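Probable LacI-family transcriptional regulator (Corynebacterium glutamicum ATCC 13032, PDB 3BIL) probably binds cis-regulatory DNA as a transcription factor of the LacI family, though its own regulatory role has not been established. Local coordinates at residues 164-175 with 321-329; 243-253 with 271-282. All blocks are in the same frame, centred on the assembly; numbering follows the deposited sequence. Where two conformers were deposited one is given.

Contact 1: 164-175 with 321-329; sequences ATSNPQPGIAAA and TTIPTALIH
The flat carboxamide of Asn167 stands at the edge of this contact: Asn167 CB rests 4.1 Å from Thr322 CB, and the amide beyond it, anti to the backbone nitrogen, receives Gln169 N at OD1 (2.9 Å) from above its carbonyl plane, 47° out of it. That is a capping bond where the strand turns into a helix. Three backbone hydrogen bonds, Thr165 N to Thr321 O, Ile323 N to Thr165 O and Asn167 N to Ile323 O, make a short parallel strand pair. On the sheet face that carries Asn167, Thr165 OG1 lies 3.5 Å from Thr322 CG2, the two side chains crossing at a slant. Farther along, the helix meets the second half of the broken strand. Leu327 spreads its branches there, CD1 3.8 Å from Ala175 CB and CD2 4.0 Å from Ala174 CB. The change of partner from strand to helix is consistent with the crossover between the two lobes in periplasmic-binding-protein-like folds. Helix 296-308 covers Ser166 and Ile323, helix 197-212 packs on Pro168 and Ile172, and strand 291-293 flanks strand 322-328, where Thr325 OG1 bonds to Asp293 O.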
ATOM      1  N   ALA A 164     -12.016 -15.519 -11.414  1.00 46.93           N
ATOM      2  CA  ALA A 164     -12.115 -15.765  -9.984  1.00 47.28           C
ATOM      3  C   ALA A 164     -12.375 -14.425  -9.310  1.00 46.55           C
ATOM      4  O   ALA A 164     -11.528 -13.532  -9.374  1.00 44.98           O
ATOM      5  CB  ALA A 164     -10.835 -16.406  -9.441  1.00 47.71           C
ATOM      6  N   THR A 165     -13.546 -14.291  -8.680  1.00 41.58           N
ATOM      7  CA  THR A 165     -13.977 -13.037  -8.088  1.00 42.73           C
ATOM      8  C   THR A 165     -14.492 -13.295  -6.688  1.00 44.70           C
ATOM      9  O   THR A 165     -14.747 -14.444  -6.340  1.00 49.52           O
ATOM     10  CB  THR A 165     -15.109 -12.361  -8.900  1.00 45.83           C
ATOM     11  OG1 THR A 165     -16.208 -13.264  -9.062  1.00 46.43           O
ATOM     12  CG2 THR A 165     -14.602 -11.890 -10.258  1.00 44.42           C
ATOM     13  N   SER A 166     -14.621 -12.243  -5.877  1.00 40.37           N
ATOM     14  CA  SER A 166     -15.194 -12.392  -4.550  1.00 38.85           C
ATOM     15  C   SER A 166     -16.696 -12.181  -4.610  1.00 35.90           C
ATOM     16  O   SER A 166     -17.163 -11.332  -5.360  1.00 35.00           O
ATOM     17  CB  SER A 166     -14.563 -11.419  -3.561  1.00 40.44           C
ATOM     18  OG  SER A 166     -15.102 -10.115  -3.723  1.00 41.28           O
ATOM     19  N   ASN A 167     -17.453 -12.981  -3.864  1.00 34.18           N
ATOM     20  CA  ASN A 167     -18.900 -12.768  -3.759  1.00 35.96           C
ATOM     21  C   ASN A 167     -19.219 -11.832  -2.619  1.00 34.78           C
ATOM     22  O   ASN A 167     -19.029 -12.189  -1.449  1.00 38.10           O
ATOM     23  CB  ASN A 167     -19.691 -14.070  -3.605  1.00 33.31           C
ATOM     24  CG  ASN A 167     -21.179 -13.822  -3.304  1.00 33.14           C
ATOM     25  OD1 ASN A 167     -21.688 -12.695  -3.388  1.00 30.76           O
ATOM     26  ND2 ASN A 167     -21.869 -14.878  -2.937  1.00 29.41           N
ATOM     27  N   PRO A 168     -19.718 -10.630  -2.946  1.00 34.56           N
ATOM     28  CA  PRO A 168     -19.851  -9.595  -1.903  1.00 27.41           C
ATOM     29  C   PRO A 168     -21.095  -9.690  -1.062  1.00 25.41           C
ATOM     30  O   PRO A 168     -21.192  -9.019  -0.014  1.00 28.25           O
ATOM     31  CB  PRO A 168     -19.830  -8.282  -2.698  1.00 29.24           C
ATOM     32  CG  PRO A 168     -20.045  -8.668  -4.175  1.00 28.84           C
ATOM     33  CD  PRO A 168     -20.136 -10.158  -4.283  1.00 29.69           C
ATOM     34  N   GLN A 169     -22.045 -10.527  -1.473  1.00 28.21           N
ATOM     35  CA  GLN A 169     -23.368 -10.540  -0.817  1.00 27.93           C
ATOM     36  C   GLN A 169     -23.344 -10.971   0.686  1.00 28.25           C
ATOM     37  O   GLN A 169     -24.004 -10.331   1.536  1.00 27.83           O
ATOM     38  CB  GLN A 169     -24.341 -11.360  -1.655  1.00 31.44           C
ATOM     39  CG  GLN A 169     -25.819 -11.332  -1.244  1.00 37.57           C
ATOM     40  CD  GLN A 169     -26.124 -12.106   0.030  1.00 43.13           C
ATOM     41  OE1 GLN A 169     -25.593 -13.203   0.275  1.00 46.93           O
ATOM     42  NE2 GLN A 169     -26.992 -11.529   0.864  1.00 47.88           N
ATOM     43  N   PRO A 170     -22.619 -12.066   1.019  1.00 25.78           N
ATOM     44  CA  PRO A 170     -22.556 -12.502   2.420  1.00 23.90           C
ATOM     45  C   PRO A 170     -22.009 -11.494   3.413  1.00 23.46           C
ATOM     46  O   PRO A 170     -22.607 -11.304   4.462  1.00 28.83           O
ATOM     47  CB  PRO A 170     -21.687 -13.758   2.355  1.00 27.26           C
ATOM     48  CG  PRO A 170     -21.873 -14.263   0.930  1.00 30.07           C
ATOM     49  CD  PRO A 170     -21.918 -13.013   0.118  1.00 27.17           C
ATOM     50  N   GLY A 171     -20.905 -10.819   3.092  1.00 26.16           N
ATOM     51  CA  GLY A 171     -20.370  -9.722   3.943  1.00 20.19           C
ATOM     52  C   GLY A 171     -21.275  -8.493   4.024  1.00 21.01           C
ATOM     53  O   GLY A 171     -21.545  -7.952   5.137  1.00 20.14           O
ATOM     54  N   ILE A 172     -21.785  -8.060   2.865  1.00 19.70           N
ATOM     55  CA  ILE A 172     -22.684  -6.894   2.822  1.00 19.19           C
ATOM     56  C   ILE A 172     -23.974  -7.151   3.623  1.00 19.59           C
ATOM     57  O   ILE A 172     -24.374  -6.328   4.529  1.00 17.07           O
ATOM     58  CB  ILE A 172     -22.928  -6.423   1.409  1.00 21.55           C
ATOM     59  CG1 ILE A 172     -21.603  -5.953   0.790  1.00 23.94           C
ATOM     60  CG2 ILE A 172     -23.905  -5.271   1.404  1.00 24.50           C
ATOM     61  CD1 ILE A 172     -21.595  -5.804  -0.746  1.00 23.65           C
ATOM     62  N   ALA A 173     -24.578  -8.315   3.377  1.00 16.22           N
ATOM     63  CA  ALA A 173     -25.775  -8.714   4.153  1.00 15.66           C
ATOM     64  C   ALA A 173     -25.511  -8.744   5.645  1.00 22.46           C
ATOM     65  O   ALA A 173     -26.333  -8.246   6.417  1.00 24.69           O
ATOM     66  CB  ALA A 173     -26.268 -10.024   3.707  1.00 22.22           C
ATOM     67  N   ALA A 174     -24.353  -9.270   6.085  1.00 25.77           N
ATOM     68  CA  ALA A 174     -24.094  -9.255   7.534  1.00 21.02           C
ATOM     69  C   ALA A 174     -23.808  -7.901   8.112  1.00 19.62           C
ATOM     70  O   ALA A 174     -24.244  -7.572   9.253  1.00 23.79           O
ATOM     71  CB  ALA A 174     -23.019 -10.216   7.904  1.00 24.08           C
ATOM     72  N   ALA A 175     -23.071  -7.089   7.364  1.00 21.85           N
ATOM     73  CA  ALA A 175     -22.880  -5.710   7.807  1.00 18.89           C
ATOM     74  C   ALA A 175     -24.212  -4.985   7.903  1.00 19.26           C
ATOM     75  O   ALA A 175     -24.465  -4.324   8.913  1.00 19.97           O
ATOM     76  CB  ALA A 175     -21.939  -4.974   6.924  1.00 23.27           C
ATOM     77  N   THR A 321     -15.628 -18.912 -10.921  1.00 50.95           N
ATOM     78  CA  THR A 321     -15.547 -19.252  -9.506  1.00 54.22           C
ATOM     79  C   THR A 321     -15.560 -18.038  -8.534  1.00 52.10           C
ATOM     80  O   THR A 321     -14.938 -17.015  -8.802  1.00 47.92           O
ATOM     81  CB  THR A 321     -14.338 -20.206  -9.205  1.00 57.52           C
ATOM     82  OG1 THR A 321     -14.616 -20.976  -8.028  1.00 61.87           O
ATOM     83  CG2 THR A 321     -13.028 -19.458  -8.997  1.00 56.88           C
ATOM     84  N   THR A 322     -16.275 -18.174  -7.414  1.00 48.53           N
ATOM     85  CA  THR A 322     -16.364 -17.115  -6.416  1.00 47.60           C
ATOM     86  C   THR A 322     -15.919 -17.544  -5.015  1.00 47.32           C
ATOM     87  O   THR A 322     -16.197 -18.638  -4.547  1.00 48.80           O
ATOM     88  CB  THR A 322     -17.797 -16.462  -6.300  1.00 49.14           C
ATOM     89  OG1 THR A 322     -18.769 -17.444  -5.902  1.00 47.11           O
ATOM     90  CG2 THR A 322     -18.223 -15.751  -7.595  1.00 45.45           C
ATOM     91  N   ILE A 323     -15.217 -16.640  -4.357  1.00 44.81           N
ATOM     92  CA  ILE A 323     -14.802 -16.812  -2.993  1.00 41.74           C
ATOM     93  C   ILE A 323     -15.807 -15.979  -2.252  1.00 35.87           C
ATOM     94  O   ILE A 323     -16.075 -14.885  -2.684  1.00 33.42           O
ATOM     95  CB  ILE A 323     -13.432 -16.162  -2.800  1.00 43.03           C
ATOM     96  CG1 ILE A 323     -12.415 -16.770  -3.777  1.00 48.04           C
ATOM     97  CG2 ILE A 323     -12.995 -16.226  -1.368  1.00 41.93           C
ATOM     98  CD1 ILE A 323     -12.208 -18.235  -3.623  1.00 52.59           C
ATOM     99  N   PRO A 324     -16.358 -16.468  -1.123  1.00 34.59           N
ATOM    100  CA  PRO A 324     -17.288 -15.577  -0.442  1.00 32.21           C
ATOM    101  C   PRO A 324     -16.516 -14.505   0.331  1.00 35.52           C
ATOM    102  O   PRO A 324     -15.264 -14.551   0.438  1.00 42.22           O
ATOM    103  CB  PRO A 324     -18.001 -16.510   0.534  1.00 29.77           C
ATOM    104  CG  PRO A 324     -16.936 -17.422   0.946  1.00 33.03           C
ATOM    105  CD  PRO A 324     -16.165 -17.713  -0.355  1.00 31.28           C
ATOM    106  N   THR A 325     -17.272 -13.574   0.893  1.00 31.95           N
ATOM    107  CA  THR A 325     -16.750 -12.402   1.529  1.00 28.89           C
ATOM    108  C   THR A 325     -17.188 -12.484   2.993  1.00 28.76           C
ATOM    109  O   THR A 325     -18.191 -13.149   3.285  1.00 26.54           O
ATOM    110  CB  THR A 325     -17.354 -11.215   0.815  1.00 31.66           C
ATOM    111  OG1 THR A 325     -16.318 -10.305   0.448  1.00 36.67           O
ATOM    112  CG2 THR A 325     -18.427 -10.532   1.631  1.00 30.33           C
ATOM    113  N   ALA A 326     -16.439 -11.878   3.925  1.00 23.53           N
ATOM    114  CA  ALA A 326     -16.792 -12.052   5.332  1.00 23.71           C
ATOM    115  C   ALA A 326     -16.728 -10.769   6.142  1.00 23.41           C
ATOM    116  O   ALA A 326     -15.952  -9.887   5.820  1.00 30.03           O
ATOM    117  CB  ALA A 326     -15.927 -13.161   5.958  1.00 18.55           C
ATOM    118  N   LEU A 327     -17.559 -10.655   7.167  1.00 23.16           N
ATOM    119  CA  LEU A 327     -17.525  -9.515   8.096  1.00 20.53           C
ATOM    120  C   LEU A 327     -16.630  -9.779   9.343  1.00 24.55           C
ATOM    121  O   LEU A 327     -16.942 -10.641  10.158  1.00 26.84           O
ATOM    122  CB  LEU A 327     -18.945  -9.185   8.551  1.00 18.74           C
ATOM    123  CG  LEU A 327     -19.099  -7.951   9.431  1.00 23.10           C
ATOM    124  CD1 LEU A 327     -18.946  -6.683   8.595  1.00 26.62           C
ATOM    125  CD2 LEU A 327     -20.484  -7.948  10.047  1.00 27.34           C
ATOM    126  N   ILE A 328     -15.536  -9.020   9.480  1.00 19.87           N
ATOM    127  CA  ILE A 328     -14.708  -8.995  10.652  1.00 20.23           C
ATOM    128  C   ILE A 328     -15.313  -7.968  11.635  1.00 21.20           C
ATOM    129  O   ILE A 328     -15.217  -6.762  11.423  1.00 33.10           O
ATOM    130  CB  ILE A 328     -13.239  -8.599  10.276  1.00 23.38           C
ATOM    131  CG1 ILE A 328     -12.752  -9.299   9.003  1.00 28.37           C
ATOM    132  CG2 ILE A 328     -12.257  -8.850  11.420  1.00 28.59           C
ATOM    133  CD1 ILE A 328     -12.847 -10.811   8.973  1.00 27.02           C
ATOM    134  N   HIS A 329     -15.925  -8.443  12.697  1.00 20.74           N
ATOM    135  CA  HIS A 329     -16.539  -7.560  13.682  0.50 25.48           C
ATOM    136  C   HIS A 329     -15.473  -7.004  14.612  1.00 27.35           C
ATOM    137  O   HIS A 329     -14.773  -7.747  15.312  1.00 33.05           O
ATOM    138  CB  HIS A 329     -17.647  -8.287  14.473  0.50 28.60           C
ATOM    139  CG  HIS A 329     -18.613  -7.368  15.167  0.50 32.40           C
ATOM    140  ND1 HIS A 329     -19.837  -7.796  15.638  0.50 31.86           N
ATOM    141  CD2 HIS A 329     -18.525  -6.053  15.486  0.50 31.46           C
ATOM    142  CE1 HIS A 329     -20.459  -6.785  16.212  0.50 32.77           C
ATOM    143  NE2 HIS A 329     -19.684  -5.717  16.134  0.50 31.29           N
TER

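Contact 2: 243-253 with 271-282; sequences KTLFAGDSMMT and VSVIGFDTHPLF
Thr253 meets Phe282 from the first atom of its side chain: Thr253 CB lies 3.8 Å from Phe282 CZ. CG2, which stands anti to the backbone nitrogen, continues over the ring, 3.9 Å from its centroid and 30° off the normal, a CH-pi contact; His279 CB also lies over a face of this ring. The other branch, OG1, sits beside the backbone nitrogen and works both ways. It accepts Phe276 N in a nearly straight bond (2.9 Å, 165°) and donates to Asp249 O (2.6 Å), which also receives Thr253 N from the other side of its carbonyl plane. One hydroxyl therefore ties the first turn of a helix to the end of a neighbouring strand.

This is the inside of a beta-alpha-beta crossover: strands 244-247 and 272-276 run parallel, helix 250-262 joins them, and four backbone hydrogen bonds, from Ser272 N to Lys243 O through Ala247 N to Ile274 O, hold them in register. On the sheet face away from that helix, Ile274 CG2 stands over the Phe246 ring, 4.1 Å from its centroid and only 5° off the normal; helix 169-181 closes over both. At the C-terminal ends of the strands, Phe276 turns one ring face to Gly248 O, and its edge to Ala247 O, which lies 3.6 Å from Phe276 CD1. Beyond Asp277 the chain reaches the second subunit, where His279 NE2 hydrogen-bonds to His279 NE2 of that neighbouring chain.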
ATOM      1  N   LYS A 243     -25.755   8.379   9.857  1.00 35.45           N
ATOM      2  CA  LYS A 243     -25.187   8.050  11.166  1.00 35.02           C
ATOM      3  C   LYS A 243     -24.197   6.879  11.034  1.00 31.12           C
ATOM      4  O   LYS A 243     -23.520   6.516  11.993  1.00 24.90           O
ATOM      5  CB  LYS A 243     -26.295   7.815  12.213  1.00 36.06           C
ATOM      6  CG  LYS A 243     -26.782   9.138  12.823  1.00 41.53           C
ATOM      7  CD  LYS A 243     -27.798   9.000  13.950  1.00 46.43           C
ATOM      8  CE  LYS A 243     -29.253   9.080  13.382  1.00 57.82           C
ATOM      9  NZ  LYS A 243     -30.244   9.928  14.168  1.00 56.57           N
ATOM     10  N   THR A 244     -24.098   6.331   9.817  1.00 26.60           N
ATOM     11  CA  THR A 244     -23.168   5.272   9.510  1.00 21.13           C
ATOM     12  C   THR A 244     -22.586   5.515   8.126  1.00 25.52           C
ATOM     13  O   THR A 244     -23.296   5.907   7.192  1.00 23.99           O
ATOM     14  CB  THR A 244     -23.837   3.861   9.591  1.00 22.78           C
ATOM     15  OG1 THR A 244     -24.036   3.503  10.973  1.00 21.50           O
ATOM     16  CG2 THR A 244     -22.951   2.745   8.962  1.00 20.29           C
ATOM     17  N   LEU A 245     -21.280   5.307   7.985  1.00 22.35           N
ATOM     18  CA  LEU A 245     -20.687   5.448   6.681  1.00 24.43           C
ATOM     19  C   LEU A 245     -20.180   4.073   6.287  1.00 24.57           C
ATOM     20  O   LEU A 245     -19.473   3.416   7.047  1.00 28.39           O
ATOM     21  CB  LEU A 245     -19.613   6.542   6.677  1.00 24.69           C
ATOM     22  CG  LEU A 245     -20.176   7.952   7.015  1.00 27.45           C
ATOM     23  CD1 LEU A 245     -19.070   9.014   7.380  1.00 27.55           C
ATOM     24  CD2 LEU A 245     -21.098   8.475   5.892  1.00 20.70           C
ATOM     25  N   PHE A 246     -20.566   3.627   5.105  1.00 19.37           N
ATOM     26  CA  PHE A 246     -20.364   2.266   4.732  1.00 20.51           C
ATOM     27  C   PHE A 246     -19.674   2.386   3.377  1.00 19.32           C
ATOM     28  O   PHE A 246     -20.278   2.642   2.353  1.00 24.05           O
ATOM     29  CB  PHE A 246     -21.736   1.527   4.746  1.00 18.68           C
ATOM     30  CG  PHE A 246     -21.689   0.027   4.411  1.00 18.35           C
ATOM     31  CD1 PHE A 246     -22.617  -0.832   4.981  1.00 20.13           C
ATOM     32  CD2 PHE A 246     -20.801  -0.495   3.499  1.00 17.99           C
ATOM     33  CE1 PHE A 246     -22.641  -2.151   4.675  1.00 18.05           C
ATOM     34  CE2 PHE A 246     -20.821  -1.800   3.173  1.00 18.85           C
ATOM     35  CZ  PHE A 246     -21.739  -2.647   3.753  1.00 20.16           C
ATOM     36  N   ALA A 247     -18.365   2.258   3.389  1.00 21.96           N
ATOM     37  CA  ALA A 247     -17.596   2.427   2.171  1.00 21.93           C
ATOM     38  C   ALA A 247     -17.670   1.155   1.421  1.00 23.21           C
ATOM     39  O   ALA A 247     -17.788   0.105   2.028  1.00 28.83           O
ATOM     40  CB  ALA A 247     -16.177   2.675   2.544  1.00 21.55           C
ATOM     41  N   GLY A 248     -17.528   1.214   0.112  1.00 26.50           N
ATOM     42  CA  GLY A 248     -17.552   0.006  -0.704  1.00 21.43           C
ATOM     43  C   GLY A 248     -16.220  -0.288  -1.342  1.00 28.33           C
ATOM     44  O   GLY A 248     -16.161  -1.157  -2.202  1.00 27.57           O
ATOM     45  N   ASP A 249     -15.163   0.447  -0.933  1.00 33.56           N
ATOM     46  CA  ASP A 249     -13.766   0.258  -1.429  1.00 36.09           C
ATOM     47  C   ASP A 249     -12.694   0.534  -0.395  1.00 35.12           C
ATOM     48  O   ASP A 249     -12.937   1.272   0.553  1.00 32.96           O
ATOM     49  CB  ASP A 249     -13.487   1.199  -2.612  1.00 43.29           C
ATOM     50  CG  ASP A 249     -13.794   0.548  -3.912  1.00 47.21           C
ATOM     51  OD1 ASP A 249     -13.906  -0.693  -3.884  1.00 47.12           O
ATOM     52  OD2 ASP A 249     -13.951   1.238  -4.948  1.00 52.35           O
ATOM     53  N   SER A 250     -11.493  -0.009  -0.587  1.00 36.12           N
ATOM     54  CA  SER A 250     -10.319   0.535   0.131  1.00 41.85           C
ATOM     55  C   SER A 250     -10.323   2.072   0.083  1.00 41.89           C
ATOM     56  O   SER A 250     -10.297   2.745   1.128  1.00 43.76           O
ATOM     57  CB  SER A 250      -8.992   0.075  -0.507  1.00 44.71           C
ATOM     58  OG  SER A 250      -8.760  -1.309  -0.345  1.00 52.26           O
ATOM     59  N   MET A 251     -10.326   2.621  -1.137  1.00 37.84           N
ATOM     60  CA  MET A 251     -10.130   4.053  -1.306  1.00 38.52           C
ATOM     61  C   MET A 251     -11.285   4.860  -0.720  1.00 35.62           C
ATOM     62  O   MET A 251     -11.054   5.884  -0.054  1.00 33.48           O
ATOM     63  CB  MET A 251      -9.764   4.437  -2.755  1.00 45.56           C
ATOM     64  CG  MET A 251      -8.420   3.751  -3.288  1.00 53.20           C
ATOM     65  SD  MET A 251      -6.819   3.887  -2.369  1.00 59.51           S
ATOM     66  CE  MET A 251      -6.654   2.374  -1.411  1.00 53.09           C
ATOM     67  N   MET A 252     -12.520   4.381  -0.918  1.00 31.98           N
ATOM     68  CA  MET A 252     -13.658   4.998  -0.279  1.00 26.42           C
ATOM     69  C   MET A 252     -13.495   4.943   1.280  1.00 30.18           C
ATOM     70  O   MET A 252     -13.836   5.907   1.994  1.00 32.27           O
ATOM     71  CB  MET A 252     -14.984   4.419  -0.839  1.00 32.21           C
ATOM     72  CG  MET A 252     -15.292   4.666  -2.406  1.00 30.21           C
ATOM     73  SD  MET A 252     -15.526   6.416  -2.930  1.00 31.30           S
ATOM     74  CE  MET A 252     -13.871   7.002  -2.855  1.00 29.65           C
ATOM     75  N   THR A 253     -12.887   3.870   1.804  1.00 27.57           N
ATOM     76  CA  THR A 253     -12.721   3.715   3.262  1.00 27.45           C
ATOM     77  C   THR A 253     -11.799   4.736   3.861  1.00 30.53           C
ATOM     78  O   THR A 253     -12.029   5.179   5.003  1.00 34.17           O
ATOM     79  CB  THR A 253     -12.174   2.317   3.671  1.00 27.84           C
ATOM     80  OG1 THR A 253     -13.069   1.307   3.189  1.00 29.79           O
ATOM     81  CG2 THR A 253     -12.082   2.212   5.201  1.00 25.57           C
ATOM     82  N   VAL A 271     -20.170   8.300  15.321  1.00 37.94           N
ATOM     83  CA  VAL A 271     -20.673   7.853  14.039  1.00 30.82           C
ATOM     84  C   VAL A 271     -20.204   6.409  13.878  1.00 33.31           C
ATOM     85  O   VAL A 271     -19.164   6.047  14.441  1.00 34.31           O
ATOM     86  CB  VAL A 271     -20.005   8.668  12.961  1.00 31.52           C
ATOM     87  CG1 VAL A 271     -18.447   8.361  12.941  1.00 25.01           C
ATOM     88  CG2 VAL A 271     -20.608   8.406  11.626  1.00 26.36           C
ATOM     89  N   SER A 272     -20.920   5.592  13.102  1.00 26.95           N
ATOM     90  CA  SER A 272     -20.495   4.227  12.839  1.00 25.61           C
ATOM     91  C   SER A 272     -19.802   4.117  11.488  1.00 28.44           C
ATOM     92  O   SER A 272     -20.229   4.756  10.553  1.00 24.34           O
ATOM     93  CB  SER A 272     -21.689   3.249  12.861  1.00 21.43           C
ATOM     94  OG  SER A 272     -22.313   3.253  14.142  1.00 21.19           O
ATOM     95  N   VAL A 273     -18.769   3.263  11.375  1.00 28.05           N
ATOM     96  CA  VAL A 273     -18.135   3.018  10.083  1.00 24.68           C
ATOM     97  C   VAL A 273     -18.107   1.524   9.755  1.00 25.63           C
ATOM     98  O   VAL A 273     -17.843   0.704  10.624  1.00 25.73           O
ATOM     99  CB  VAL A 273     -16.699   3.629  10.008  1.00 20.94           C
ATOM    100  CG1 VAL A 273     -16.019   3.334   8.654  1.00 19.15           C
ATOM    101  CG2 VAL A 273     -16.778   5.111  10.176  1.00 20.05           C
ATOM    102  N   ILE A 274     -18.399   1.201   8.499  1.00 23.31           N
ATOM    103  CA  ILE A 274     -18.063  -0.079   7.935  1.00 27.60           C
ATOM    104  C   ILE A 274     -17.074   0.139   6.801  1.00 26.50           C
ATOM    105  O   ILE A 274     -17.386   0.885   5.870  1.00 24.97           O
ATOM    106  CB  ILE A 274     -19.286  -0.825   7.346  1.00 27.20           C
ATOM    107  CG1 ILE A 274     -20.440  -0.893   8.359  1.00 30.16           C
ATOM    108  CG2 ILE A 274     -18.858  -2.225   6.876  1.00 21.77           C
ATOM    109  CD1 ILE A 274     -20.236  -1.857   9.521  1.00 25.54           C
ATOM    110  N   GLY A 275     -15.902  -0.518   6.874  1.00 23.17           N
ATOM    111  CA  GLY A 275     -14.854  -0.318   5.887  1.00 21.03           C
ATOM    112  C   GLY A 275     -14.805  -1.457   4.939  1.00 19.87           C
ATOM    113  O   GLY A 275     -15.436  -2.460   5.165  1.00 23.51           O
ATOM    114  N   PHE A 276     -14.041  -1.318   3.873  1.00 27.65           N
ATOM    115  CA  PHE A 276     -13.891  -2.419   2.933  1.00 33.52           C
ATOM    116  C   PHE A 276     -12.411  -2.750   2.777  1.00 36.02           C
ATOM    117  O   PHE A 276     -11.603  -1.833   2.622  1.00 40.03           O
ATOM    118  CB  PHE A 276     -14.529  -2.081   1.589  1.00 33.37           C
ATOM    119  CG  PHE A 276     -15.398  -3.206   1.010  1.00 32.55           C
ATOM    120  CD1 PHE A 276     -16.778  -3.230   1.239  1.00 28.79           C
ATOM    121  CD2 PHE A 276     -14.831  -4.227   0.238  1.00 31.39           C
ATOM    122  CE1 PHE A 276     -17.588  -4.245   0.711  1.00 28.84           C
ATOM    123  CE2 PHE A 276     -15.626  -5.268  -0.287  1.00 31.56           C
ATOM    124  CZ  PHE A 276     -17.007  -5.276  -0.052  1.00 30.62           C
ATOM    125  N   ASP A 277     -12.081  -4.051   2.843  1.00 35.04           N
ATOM    126  CA  ASP A 277     -10.704  -4.598   2.844  1.00 41.29           C
ATOM    127  C   ASP A 277      -9.861  -4.435   4.115  1.00 39.26           C
ATOM    128  O   ASP A 277     -10.178  -3.678   5.026  1.00 42.64           O
ATOM    129  CB  ASP A 277      -9.910  -4.206   1.595  1.00 47.44           C
ATOM    130  CG  ASP A 277     -10.709  -4.424   0.337  1.00 52.24           C
ATOM    131  OD1 ASP A 277     -10.921  -5.603  -0.054  1.00 56.11           O
ATOM    132  OD2 ASP A 277     -11.160  -3.409  -0.233  1.00 54.06           O
ATOM    133  N   THR A 278      -8.789  -5.201   4.167  1.00 40.76           N
ATOM    134  CA  THR A 278      -8.198  -5.583   5.444  1.00 43.13           C
ATOM    135  C   THR A 278      -7.045  -4.730   5.969  1.00 45.95           C
ATOM    136  O   THR A 278      -6.541  -5.040   7.035  1.00 50.97           O
ATOM    137  CB  THR A 278      -7.740  -7.070   5.439  1.00 42.42           C
ATOM    138  OG1 THR A 278      -7.331  -7.469   4.111  1.00 43.20           O
ATOM    139  CG2 THR A 278      -8.851  -7.935   5.907  1.00 44.32           C
ATOM    140  N   HIS A 279      -6.646  -3.668   5.262  1.00 44.86           N
ATOM    141  CA  HIS A 279      -5.454  -2.879   5.639  1.00 45.34           C
ATOM    142  C   HIS A 279      -5.068  -3.003   7.126  1.00 39.59           C
ATOM    143  O   HIS A 279      -5.911  -2.835   7.990  1.00 33.08           O
ATOM    144  CB  HIS A 279      -5.635  -1.401   5.278  1.00 48.99           C
ATOM    145  CG  HIS A 279      -4.358  -0.621   5.231  1.00 51.39           C
ATOM    146  ND1 HIS A 279      -3.416  -0.662   6.237  1.00 55.48           N
ATOM    147  CD2 HIS A 279      -3.893   0.264   4.316  1.00 55.56           C
ATOM    148  CE1 HIS A 279      -2.405   0.130   5.926  1.00 58.03           C
ATOM    149  NE2 HIS A 279      -2.673   0.710   4.768  1.00 59.06           N
ATOM    150  N   PRO A 280      -3.792  -3.336   7.410  1.00 38.95           N
ATOM    151  CA  PRO A 280      -3.275  -3.427   8.795  1.00 40.44           C
ATOM    152  C   PRO A 280      -3.630  -2.230   9.682  1.00 39.95           C
ATOM    153  O   PRO A 280      -4.008  -2.415  10.856  1.00 41.39           O
ATOM    154  CB  PRO A 280      -1.748  -3.568   8.619  1.00 39.51           C
ATOM    155  CG  PRO A 280      -1.495  -3.524   7.092  1.00 42.31           C
ATOM    156  CD  PRO A 280      -2.791  -3.740   6.396  1.00 37.37           C
ATOM    157  N   LEU A 281      -3.554  -1.026   9.124  1.00 36.97           N
ATOM    158  CA  LEU A 281      -3.905   0.176   9.902  1.00 41.08           C
ATOM    159  C   LEU A 281      -5.383   0.356  10.243  1.00 42.68           C
ATOM    160  O   LEU A 281      -5.691   1.111  11.172  1.00 47.19           O
ATOM    161  CB  LEU A 281      -3.317   1.466   9.303  1.00 38.17           C
ATOM    162  CG  LEU A 281      -1.793   1.631   9.412  1.00 39.76           C
ATOM    163  CD1 LEU A 281      -1.287   2.912   8.711  1.00 36.16           C
ATOM    164  CD2 LEU A 281      -1.327   1.584  10.878  1.00 40.46           C
ATOM    165  N   PHE A 282      -6.296  -0.329   9.530  1.00 43.53           N
ATOM    166  CA  PHE A 282      -7.719  -0.324   9.945  1.00 38.60           C
ATOM    167  C   PHE A 282      -7.897  -1.002  11.305  1.00 34.11           C
ATOM    168  O   PHE A 282      -8.658  -0.529  12.124  1.00 35.20           O
ATOM    169  CB  PHE A 282      -8.710  -0.877   8.880  1.00 38.36           C
ATOM    170  CG  PHE A 282      -8.736  -0.098   7.553  1.00 35.17           C
ATOM    171  CD1 PHE A 282      -9.264  -0.698   6.409  1.00 31.65           C
ATOM    172  CD2 PHE A 282      -8.245   1.208   7.460  1.00 34.03           C
ATOM    173  CE1 PHE A 282      -9.277  -0.055   5.194  1.00 33.96           C
ATOM    174  CE2 PHE A 282      -8.276   1.898   6.258  1.00 35.83           C
ATOM    175  CZ  PHE A 282      -8.779   1.266   5.105  1.00 37.68           C
TER

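In the fold
Followed from the N terminus, the chain first lays down the strands before residue 164, then passes through 164-175, which opens the long loop of contact 1. Within that loop lie strand 187-190 and helices 197-212 and 227-239, and then 243-253 opens a much shorter one, closed by 271-282 after a single helix. Contact 2 is thus complete before 321-329 returns to 164-175, so the two loops nest and do not cross. They also touch: Ala175 CB lies 3.7 Å from Phe246 CE1, and Ile172 packs on the same ring. Contact 1 joins a mid-chain strand and helix to the last strand, probably at the junction of the two lobes; contact 2 belongs to one lobe.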